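Cytochrome P450 (Bacillus subtilis subsp. subtilis, PDB 4RM4) probably acts as a heme-dependent monooxygenase, using iron-bound oxygen to oxidise organic substrates. Local coordinates at residues F51-V56 and P338-G343; A279-A284 and A322-P327. All blocks are in the same frame, centred on the assembly; numbering follows the deposited sequence.

Interaction 1: F51-V56 and P338-G343. With HEM (protoporphyrin IX containing Fe), chain B.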
ATOM      1  N   PHE A  51      14.641 -12.850   4.882  1.00 14.60           N
ATOM      2  CA  PHE A  51      13.433 -13.543   4.425  1.00 15.65           C
ATOM      3  C   PHE A  51      12.556 -14.201   5.503  1.00 16.18           C
ATOM      4  O   PHE A  51      11.398 -14.519   5.232  1.00 14.29           O
ATOM      5  CB  PHE A  51      13.795 -14.609   3.375  1.00 18.38           C
ATOM      6  CG  PHE A  51      14.341 -14.037   2.088  1.00 14.27           C
ATOM      7  CD1 PHE A  51      13.488 -13.662   1.068  1.00 17.71           C
ATOM      8  CD2 PHE A  51      15.712 -13.878   1.906  1.00 16.68           C
ATOM      9  CE1 PHE A  51      13.994 -13.119  -0.125  1.00 18.34           C
ATOM     10  CE2 PHE A  51      16.221 -13.338   0.725  1.00 18.84           C
ATOM     11  CZ  PHE A  51      15.356 -12.960  -0.290  1.00 22.02           C
ATOM     12  N   LEU A  52      13.098 -14.430   6.699  1.00 14.18           N
ATOM     13  CA  LEU A  52      12.331 -15.103   7.755  1.00 16.58           C
ATOM     14  C   LEU A  52      11.505 -14.118   8.570  1.00 15.47           C
ATOM     15  O   LEU A  52      11.931 -12.995   8.817  1.00 17.53           O
ATOM     16  CB  LEU A  52      13.254 -15.886   8.703  1.00 18.19           C
ATOM     17  CG  LEU A  52      14.013 -17.114   8.190  1.00 16.92           C
ATOM     18  CD1 LEU A  52      14.914 -17.681   9.273  1.00 24.26           C
ATOM     19  CD2 LEU A  52      13.048 -18.190   7.699  1.00 17.81           C
ATOM     20  N   TYR A  53      10.329 -14.549   9.003  1.00 17.01           N
ATOM     21  CA  TYR A  53       9.449 -13.669   9.780  1.00 18.05           C
ATOM     22  C   TYR A  53      10.129 -12.964  10.979  1.00 16.69           C
ATOM     23  O   TYR A  53      10.044 -11.747  11.121  1.00 15.90           O
ATOM     24  CB  TYR A  53       8.207 -14.439  10.236  1.00 14.77           C
ATOM     25  CG  TYR A  53       7.193 -13.602  10.980  1.00 21.45           C
ATOM     26  CD1 TYR A  53       6.101 -13.034  10.322  1.00 14.19           C
ATOM     27  CD2 TYR A  53       7.330 -13.381  12.343  1.00 21.22           C
ATOM     28  CE1 TYR A  53       5.167 -12.262  11.022  1.00 17.30           C
ATOM     29  CE2 TYR A  53       6.429 -12.615  13.035  1.00 21.90           C
ATOM     30  CZ  TYR A  53       5.349 -12.058  12.380  1.00 20.33           C
ATOM     31  OH  TYR A  53       4.454 -11.309  13.111  1.00 20.04           O
ATOM     32  N   ASP A  54      10.782 -13.709  11.867  1.00 18.46           N
ATOM     33  CA  ASP A  54      11.406 -13.050  13.018  1.00 20.06           C
ATOM     34  C   ASP A  54      12.482 -12.033  12.609  1.00 19.70           C
ATOM     35  O   ASP A  54      12.586 -10.944  13.184  1.00 19.72           O
ATOM     36  CB  ASP A  54      11.974 -14.083  14.007  1.00 22.50           C
ATOM     37  CG  ASP A  54      10.889 -14.921  14.665  1.00 36.34           C
ATOM     38  OD1 ASP A  54       9.706 -14.516  14.624  1.00 35.77           O
ATOM     39  OD2 ASP A  54      11.221 -15.984  15.229  1.00 47.35           O
ATOM     40  N   ASP A  55      13.284 -12.382  11.607  1.00 18.99           N
ATOM     41  CA  ASP A  55      14.333 -11.489  11.142  1.00 17.27           C
ATOM     42  C   ASP A  55      13.742 -10.240  10.484  1.00 17.65           C
ATOM     43  O   ASP A  55      14.137  -9.109  10.802  1.00 18.85           O
ATOM     44  CB  ASP A  55      15.269 -12.221  10.183  1.00 19.43           C
ATOM     45  CG  ASP A  55      16.008 -13.362  10.856  1.00 20.55           C
ATOM     46  OD1 ASP A  55      16.101 -13.327  12.095  1.00 24.77           O
ATOM     47  OD2 ASP A  55      16.494 -14.276  10.151  1.00 21.43           O
ATOM     48  N   VAL A  56      12.796 -10.451   9.579  1.00 14.61           N
ATOM     49  CA  VAL A  56      12.122  -9.334   8.922  1.00 14.63           C
ATOM     50  C   VAL A  56      11.474  -8.398   9.940  1.00 16.88           C
ATOM     51  O   VAL A  56      11.614  -7.181   9.856  1.00 15.94           O
ATOM     52  CB  VAL A  56      11.043  -9.812   7.922  1.00 16.07           C
ATOM     53  CG1 VAL A  56      10.150  -8.631   7.511  1.00 16.13           C
ATOM     54  CG2 VAL A  56      11.686 -10.444   6.701  1.00 16.86           C
ATOM     55  N   PRO A 338      -1.094 -12.356  12.431  1.00 22.96           N
ATOM     56  CA  PRO A 338      -0.063 -11.342  12.690  1.00 21.80           C
ATOM     57  C   PRO A 338       0.843 -11.086  11.481  1.00 21.08           C
ATOM     58  O   PRO A 338       2.076 -11.094  11.584  1.00 18.75           O
ATOM     59  CB  PRO A 338       0.741 -11.972  13.828  1.00 21.81           C
ATOM     60  CG  PRO A 338       0.640 -13.446  13.561  1.00 22.41           C
ATOM     61  CD  PRO A 338      -0.697 -13.684  12.923  1.00 20.46           C
ATOM     62  N   HIS A 339       0.232 -10.847  10.331  1.00 17.54           N
ATOM     63  CA  HIS A 339       1.007 -10.500   9.151  1.00 19.92           C
ATOM     64  C   HIS A 339       1.705  -9.155   9.360  1.00 18.41           C
ATOM     65  O   HIS A 339       1.335  -8.363  10.228  1.00 17.80           O
ATOM     66  CB  HIS A 339       0.114 -10.446   7.913  1.00 16.64           C
ATOM     67  CG  HIS A 339      -0.880  -9.329   7.931  1.00 18.70           C
ATOM     68  ND1 HIS A 339      -0.529  -8.011   7.706  1.00 17.93           N
ATOM     69  CD2 HIS A 339      -2.216  -9.335   8.143  1.00 17.31           C
ATOM     70  CE1 HIS A 339      -1.610  -7.254   7.788  1.00 15.71           C
ATOM     71  NE2 HIS A 339      -2.648  -8.033   8.045  1.00 16.50           N
ATOM     72  N   ILE A 340       2.718  -8.891   8.565  1.00 16.36           N
ATOM     73  CA  ILE A 340       3.346  -7.589   8.635  1.00 21.54           C
ATOM     74  C   ILE A 340       3.207  -6.830   7.319  1.00 18.85           C
ATOM     75  O   ILE A 340       4.091  -6.102   6.911  1.00 14.72           O
ATOM     76  CB  ILE A 340       4.786  -7.671   9.165  1.00 22.26           C
ATOM     77  CG1 ILE A 340       5.523  -8.891   8.615  1.00 21.46           C
ATOM     78  CG2 ILE A 340       4.761  -7.810  10.683  1.00 25.27           C
ATOM     79  CD1 ILE A 340       6.860  -9.108   9.309  1.00 21.59           C
ATOM     80  N   ALA A 341       2.048  -6.968   6.684  1.00 15.12           N
ATOM     81  CA  ALA A 341       1.832  -6.292   5.410  1.00 15.20           C
ATOM     82  C   ALA A 341       1.878  -4.777   5.553  1.00 15.60           C
ATOM     83  O   ALA A 341       2.231  -4.074   4.603  1.00 12.50           O
ATOM     84  CB  ALA A 341       0.524  -6.717   4.807  1.00 16.51           C
ATOM     85  N   PHE A 342       1.532  -4.277   6.743  1.00 12.52           N
ATOM     86  CA  PHE A 342       1.490  -2.836   6.995  1.00 14.82           C
ATOM     87  C   PHE A 342       2.742  -2.379   7.757  1.00 13.70           C
ATOM     88  O   PHE A 342       2.817  -1.239   8.241  1.00 14.53           O
ATOM     89  CB  PHE A 342       0.247  -2.485   7.826  1.00 12.50           C
ATOM     90  CG  PHE A 342      -1.050  -2.509   7.058  1.00 13.96           C
ATOM     91  CD1 PHE A 342      -2.148  -3.192   7.554  1.00 14.89           C
ATOM     92  CD2 PHE A 342      -1.190  -1.813   5.872  1.00 12.84           C
ATOM     93  CE1 PHE A 342      -3.356  -3.176   6.884  1.00 15.71           C
ATOM     94  CE2 PHE A 342      -2.398  -1.797   5.183  1.00 15.73           C
ATOM     95  CZ  PHE A 342      -3.483  -2.485   5.689  1.00 14.37           C
ATOM     96  N   GLY A 343       3.719  -3.270   7.876  1.00 14.76           N
ATOM     97  CA  GLY A 343       4.909  -2.978   8.666  1.00 14.24           C
ATOM     98  C   GLY A 343       4.741  -3.310  10.144  1.00 14.47           C
ATOM     99  O   GLY A 343       3.895  -4.139  10.531  1.00 14.64           O
TER
HETATM  100  CHA HEM B 401       3.677   3.180   5.813  1.00 13.97           C
HETATM  101  CHB HEM B 401       1.894  -0.656   3.468  1.00 12.70           C
HETATM  102  CHC HEM B 401      -2.027   1.937   2.177  1.00 12.72           C
HETATM  103  CHD HEM B 401      -0.013   5.910   4.086  1.00 14.60           C
HETATM  104  C1A HEM B 401       3.523   1.898   5.328  1.00 15.73           C
HETATM  105  C2A HEM B 401       4.381   0.763   5.605  1.00 14.99           C
HETATM  106  C3A HEM B 401       3.889  -0.297   4.958  1.00 14.61           C
HETATM  107  C4A HEM B 401       2.696   0.122   4.261  1.00 12.19           C
HETATM  108  CMA HEM B 401       4.481  -1.734   4.949  1.00 14.35           C
HETATM  109  CAA HEM B 401       5.643   0.763   6.503  1.00 15.35           C
HETATM  110  CBA HEM B 401       6.834   1.331   5.755  1.00 14.92           C
HETATM  111  CGA HEM B 401       8.128   1.076   6.494  1.00 17.03           C
HETATM  112  O1A HEM B 401       9.187   1.436   5.919  1.00 17.48           O
HETATM  113  O2A HEM B 401       8.103   0.524   7.624  1.00 14.94           O
HETATM  114  C1B HEM B 401       0.675  -0.279   2.960  1.00 13.19           C
HETATM  115  C2B HEM B 401      -0.282  -1.176   2.339  1.00 11.63           C
HETATM  116  C3B HEM B 401      -1.348  -0.453   1.969  1.00 11.00           C
HETATM  117  C4B HEM B 401      -1.127   0.918   2.362  1.00 14.32           C
HETATM  118  CMB HEM B 401      -0.056  -2.691   2.147  1.00 14.46           C
HETATM  119  CAB HEM B 401      -2.662  -0.907   1.293  1.00 14.12           C
HETATM  120  CBB HEM B 401      -3.042  -2.185   1.336  1.00 20.59           C
HETATM  121  C1C HEM B 401      -1.837   3.223   2.609  1.00 16.31           C
HETATM  122  C2C HEM B 401      -2.787   4.314   2.496  1.00 13.19           C
HETATM  123  C3C HEM B 401      -2.216   5.402   3.029  1.00 14.14           C
HETATM  124  C4C HEM B 401      -0.905   5.040   3.491  1.00 13.03           C
HETATM  125  CMC HEM B 401      -4.190   4.162   1.872  1.00 13.85           C
HETATM  126  CAC HEM B 401      -2.756   6.846   3.171  1.00 15.02           C
HETATM  127  CBC HEM B 401      -3.838   7.311   2.540  1.00 17.83           C
HETATM  128  C1D HEM B 401       1.168   5.556   4.698  1.00 15.43           C
HETATM  129  C2D HEM B 401       2.051   6.492   5.334  1.00 16.53           C
HETATM  130  C3D HEM B 401       3.210   5.650   5.881  1.00 13.16           C
HETATM  131  C4D HEM B 401       2.900   4.281   5.518  1.00 15.66           C
HETATM  132  CMD HEM B 401       1.849   8.016   5.440  1.00 14.74           C
HETATM  133  CAD HEM B 401       4.437   6.168   6.669  1.00 13.68           C
HETATM  134  CBD HEM B 401       4.101   6.094   8.160  1.00 16.67           C
HETATM  135  CGD HEM B 401       5.306   6.487   8.983  1.00 16.03           C
HETATM  136  O1D HEM B 401       5.123   6.782  10.196  1.00 15.71           O
HETATM  137  O2D HEM B 401       6.423   6.523   8.406  1.00 16.99           O
HETATM  138  NA  HEM B 401       2.510   1.463   4.495  1.00 12.22           N
HETATM  139  NB  HEM B 401       0.120   0.991   2.942  1.00 15.68           N
HETATM  140  NC  HEM B 401      -0.692   3.699   3.219  1.00 18.81           N
HETATM  141  ND  HEM B 401       1.688   4.281   4.833  1.00 13.15           N
HETATM  142 FE   HEM B 401       0.847   2.570   4.011  1.00 16.37          FE
HETATM  143  O   HOH W   1       2.130   2.765   1.947  1.00 24.37           O
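Tyr53 and Val56, in the first turn of helix 53-61, meet Pro338 and Ile340 on the chain leading into the cysteine-ligand loop of the cytochrome P450 fold, whose FGxG sequence begins at Phe342. With CG anti to the backbone N (chi1 -177°), the Tyr53 side chain reaches from CB across to the loop. On the way, CD1 and then CE1 pass the terminal methyl of Ile340, with CE1 4.0 Å from Ile340 CD1. At the tip, the hydroxyl OH of Tyr53 donates to Pro338 O at 2.8 Å, lying in the carbonyl plane with a C=O...O angle of 152°; Lys57 NZ also bonds this hydroxyl. A phenylalanine here would keep the ring against Ile340 but would probably leave Pro338 O without its donor and Lys57 without this partner. The same Ile340 methyl reaches Val56, with CD1 3.8 Å from Val56 CG1, and is thus shared by two side chains one helical turn apart. Beyond it, a type I turn from Ile340 to Gly343 passes the rim of the porphyrin, with Ala341 O 3.3 Å from heme CMA, and Phe342 CE2 lies 3.6 Å from heme C2B, on the side of the heme opposite the iron-bound water.

Interaction 2: A279-A284 and A322-P327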
ATOM      1  N   ALA A 279      -5.840 -11.644   2.858  1.00 10.80           N
ATOM      2  CA  ALA A 279      -5.336 -11.165   1.576  1.00 15.09           C
ATOM      3  C   ALA A 279      -4.057 -10.353   1.793  1.00 15.57           C
ATOM      4  O   ALA A 279      -3.103 -10.447   1.013  1.00 15.92           O
ATOM      5  CB  ALA A 279      -6.397 -10.346   0.847  1.00 17.06           C
ATOM      6  N   LEU A 280      -4.033  -9.560   2.858  1.00 15.70           N
ATOM      7  CA  LEU A 280      -2.814  -8.830   3.228  1.00 13.92           C
ATOM      8  C   LEU A 280      -1.675  -9.793   3.521  1.00 16.68           C
ATOM      9  O   LEU A 280      -0.546  -9.568   3.098  1.00 15.06           O
ATOM     10  CB  LEU A 280      -3.056  -7.927   4.436  1.00 16.37           C
ATOM     11  CG  LEU A 280      -3.841  -6.651   4.066  1.00 14.73           C
ATOM     12  CD1 LEU A 280      -4.624  -6.121   5.258  1.00 13.81           C
ATOM     13  CD2 LEU A 280      -2.940  -5.586   3.464  1.00 16.95           C
ATOM     14  N   ARG A 281      -1.967 -10.863   4.255  1.00 16.24           N
ATOM     15  CA  ARG A 281      -0.921 -11.830   4.558  1.00 13.05           C
ATOM     16  C   ARG A 281      -0.452 -12.520   3.288  1.00 16.52           C
ATOM     17  O   ARG A 281       0.752 -12.642   3.031  1.00 15.03           O
ATOM     18  CB  ARG A 281      -1.386 -12.900   5.561  1.00 15.38           C
ATOM     19  CG  ARG A 281      -0.198 -13.815   5.937  1.00 16.62           C
ATOM     20  CD  ARG A 281      -0.621 -15.114   6.631  1.00 14.12           C
ATOM     21  NE  ARG A 281      -1.444 -15.970   5.778  1.00 17.35           N
ATOM     22  CZ  ARG A 281      -0.974 -16.935   4.986  1.00 15.41           C
ATOM     23  NH1 ARG A 281      -1.815 -17.682   4.277  1.00 19.34           N
ATOM     24  NH2 ARG A 281       0.325 -17.187   4.929  1.00 15.48           N
ATOM     25  N   PHE A 282      -1.413 -12.957   2.489  1.00 14.94           N
ATOM     26  CA  PHE A 282      -1.132 -13.882   1.384  1.00 13.51           C
ATOM     27  C   PHE A 282      -0.497 -13.201   0.173  1.00 14.45           C
ATOM     28  O   PHE A 282       0.364 -13.794  -0.482  1.00 15.59           O
ATOM     29  CB  PHE A 282      -2.419 -14.589   0.961  1.00 15.22           C
ATOM     30  CG  PHE A 282      -2.199 -15.903   0.255  1.00 15.85           C
ATOM     31  CD1 PHE A 282      -1.543 -16.947   0.882  1.00 15.15           C
ATOM     32  CD2 PHE A 282      -2.685 -16.101  -1.026  1.00 18.97           C
ATOM     33  CE1 PHE A 282      -1.367 -18.167   0.228  1.00 19.33           C
ATOM     34  CE2 PHE A 282      -2.517 -17.317  -1.678  1.00 23.79           C
ATOM     35  CZ  PHE A 282      -1.852 -18.341  -1.053  1.00 18.36           C
ATOM     36  N   ARG A 283      -0.930 -11.975  -0.121  1.00 11.71           N
ATOM     37  CA  ARG A 283      -0.458 -11.231  -1.291  1.00 13.11           C
ATOM     38  C   ARG A 283      -0.259  -9.736  -1.011  1.00 15.33           C
ATOM     39  O   ARG A 283      -0.894  -8.879  -1.627  1.00 16.62           O
ATOM     40  CB  ARG A 283      -1.392 -11.441  -2.497  1.00 16.18           C
ATOM     41  CG  ARG A 283      -1.202 -12.812  -3.178  1.00 16.17           C
ATOM     42  CD  ARG A 283      -2.079 -12.992  -4.429  1.00 15.62           C
ATOM     43  NE  ARG A 283      -1.654 -14.146  -5.238  1.00 19.93           N
ATOM     44  CZ  ARG A 283      -2.308 -15.305  -5.314  1.00 21.74           C
ATOM     45  NH1 ARG A 283      -3.434 -15.490  -4.638  1.00 17.02           N
ATOM     46  NH2 ARG A 283      -1.830 -16.292  -6.075  1.00 17.66           N
ATOM     47  N   ALA A 284       0.641  -9.459  -0.073  1.00 17.39           N
ATOM     48  CA  ALA A 284       0.964  -8.092   0.339  1.00 13.91           C
ATOM     49  C   ALA A 284       1.378  -7.299  -0.889  1.00 15.53           C
ATOM     50  O   ALA A 284       2.188  -7.770  -1.670  1.00 16.47           O
ATOM     51  CB  ALA A 284       2.106  -8.125   1.361  1.00 16.18           C
ATOM     52  N   ALA A 322       7.451 -20.953  10.104  1.00 23.86           N
ATOM     53  CA  ALA A 322       7.826 -20.877  11.512  1.00 24.31           C
ATOM     54  C   ALA A 322       6.875 -20.008  12.324  1.00 24.28           C
ATOM     55  O   ALA A 322       6.854 -20.082  13.553  1.00 30.38           O
ATOM     56  CB  ALA A 322       9.252 -20.381  11.658  1.00 26.17           C
ATOM     57  N   LYS A 323       6.076 -19.196  11.635  1.00 24.32           N
ATOM     58  CA  LYS A 323       5.178 -18.281  12.311  1.00 18.06           C
ATOM     59  C   LYS A 323       3.702 -18.559  12.013  1.00 25.52           C
ATOM     60  O   LYS A 323       2.829 -18.269  12.837  1.00 24.99           O
ATOM     61  CB  LYS A 323       5.525 -16.830  11.932  1.00 19.58           C
ATOM     62  CG  LYS A 323       4.604 -15.800  12.579  1.00 18.73           C
ATOM     63  CD  LYS A 323       4.860 -15.670  14.066  1.00 17.29           C
ATOM     64  CE  LYS A 323       3.914 -14.665  14.686  1.00 19.55           C
ATOM     65  NZ  LYS A 323       4.248 -14.451  16.122  1.00 32.18           N
ATOM     66  N   PHE A 324       3.433 -19.082  10.821  1.00 19.75           N
ATOM     67  CA  PHE A 324       2.075 -19.367  10.363  1.00 21.79           C
ATOM     68  C   PHE A 324       1.869 -20.832  10.048  1.00 24.12           C
ATOM     69  O   PHE A 324       2.632 -21.428   9.289  1.00 24.10           O
ATOM     70  CB  PHE A 324       1.768 -18.588   9.089  1.00 18.53           C
ATOM     71  CG  PHE A 324       1.776 -17.095   9.271  1.00 18.98           C
ATOM     72  CD1 PHE A 324       2.864 -16.343   8.861  1.00 19.37           C
ATOM     73  CD2 PHE A 324       0.696 -16.447   9.851  1.00 19.22           C
ATOM     74  CE1 PHE A 324       2.871 -14.976   9.025  1.00 17.41           C
ATOM     75  CE2 PHE A 324       0.697 -15.067  10.020  1.00 15.53           C
ATOM     76  CZ  PHE A 324       1.781 -14.335   9.603  1.00 19.49           C
ATOM     77  N   ASP A 325       0.802 -21.395  10.595  1.00 23.85           N
ATOM     78  CA  ASP A 325       0.419 -22.757  10.261  1.00 28.31           C
ATOM     79  C   ASP A 325      -0.102 -22.830   8.821  1.00 28.45           C
ATOM     80  O   ASP A 325      -0.891 -21.988   8.387  1.00 26.96           O
ATOM     81  CB  ASP A 325      -0.634 -23.258  11.248  1.00 29.15           C
ATOM     82  CG  ASP A 325      -0.810 -24.754  11.196  1.00 37.15           C
ATOM     83  OD1 ASP A 325      -1.971 -25.218  11.189  1.00 39.21           O
ATOM     84  OD2 ASP A 325       0.215 -25.468  11.166  1.00 45.55           O
ATOM     85  N   ARG A 326       0.344 -23.845   8.084  1.00 23.78           N
ATOM     86  CA  ARG A 326      -0.004 -24.005   6.664  1.00 26.76           C
ATOM     87  C   ARG A 326      -0.087 -22.688   5.892  1.00 25.66           C
ATOM     88  O   ARG A 326      -1.149 -22.312   5.394  1.00 20.61           O
ATOM     89  CB  ARG A 326      -1.287 -24.826   6.479  1.00 33.94           C
ATOM     90  CG  ARG A 326      -2.475 -24.380   7.303  1.00 36.89           C
ATOM     91  CD  ARG A 326      -3.580 -25.431   7.236  1.00 38.25           C
ATOM     92  NE  ARG A 326      -3.032 -26.785   7.301  1.00 42.73           N
ATOM     93  CZ  ARG A 326      -2.951 -27.509   8.414  1.00 40.57           C
ATOM     94  NH1 ARG A 326      -3.389 -27.014   9.564  1.00 46.97           N
ATOM     95  NH2 ARG A 326      -2.436 -28.730   8.380  1.00 44.24           N
ATOM     96  N   PRO A 327       1.050 -21.999   5.779  1.00 21.60           N
ATOM     97  CA  PRO A 327       1.172 -20.656   5.193  1.00 24.36           C
ATOM     98  C   PRO A 327       0.796 -20.626   3.715  1.00 24.29           C
ATOM     99  O   PRO A 327       0.447 -19.570   3.194  1.00 22.75           O
ATOM    100  CB  PRO A 327       2.659 -20.342   5.368  1.00 22.53           C
ATOM    101  CG  PRO A 327       3.321 -21.707   5.406  1.00 21.80           C
ATOM    102  CD  PRO A 327       2.358 -22.560   6.163  1.00 25.07           C
TER
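Arg281 reaches from the end of helix 272-282 to Phe324 and Pro327, and with Glu278 it forms the ExxR signature of the P450 K helix. The segment 322-327 belongs to the long irregular connection before the cysteine loop. The arginine leaves the helix with CG anti to the backbone N, then bends at chi3 (63°), and the bend carries the guanidinium over to Pro327. There NH1 and NH2 both donate to one acceptor, Pro327 O, at 3.1 Å from NH1 and 3.0 Å from NH2. The oxygen sits near the guanidinium plane, but the two bonds differ at the acceptor: NH2 comes in on a lone pair in the carbonyl plane, whereas NH1 lies above that plane.

Each of these nitrogens has a second partner, NH1 a salt bridge to Glu278 OE2 and NH2 a hydrogen bond to Asn318 O. The aliphatic part of the chain is used too. Arg281 CD lies over one face of the Phe324 ring, 3.7 Å from its centroid, in a CH-pi contact, and the CG of Lys323 lies over the opposite face. The guanidinium is farther off, and any cation-pi attraction to this ring is weak at most.

Phe282 turns a ring edge to the same carbonyl, with CE1 3.7 Å from Pro327 O, while its own backbone O receives Arg319 NH2. In the other segment, the carbonyls of Asp325 and Arg326 accept from Arg334. NE of Arg281, too, is hydrogen-bonded, to a residue adjoining one of the segments, so all three nitrogens of this buried guanidinium have partners. The carboxylate of Glu278 would be expected to offset its charge, and the two bonds to a single peptide oxygen tie the helix end directly to the loop backbone.

Interaction 2 is nested within interaction 1 along the chain: 51-56 comes first, then 279-284, 322-327 and finally 338-343. Their centres lie 10 Å apart, and 322-327 and 338-343 belong to one long connection between helices 314-317 and 352-369. That connection meets helix 53-61 in interaction 1 and helix 272-282 in interaction 2. The contacts also touch each other. Phe324 CE2 packs 3.5 Å from Pro338 CD, Lys323 CD lies 3.6 Å from Tyr53 CE2, and Leu280 CD1 meets Phe342 CE1 at 3.6 Å. The ExxR helix thus touches the heme-contacting loop directly through Leu280, while 322-327 packs beside Tyr53 and Pro338, so both interactions lie next to the heme's cysteine loop.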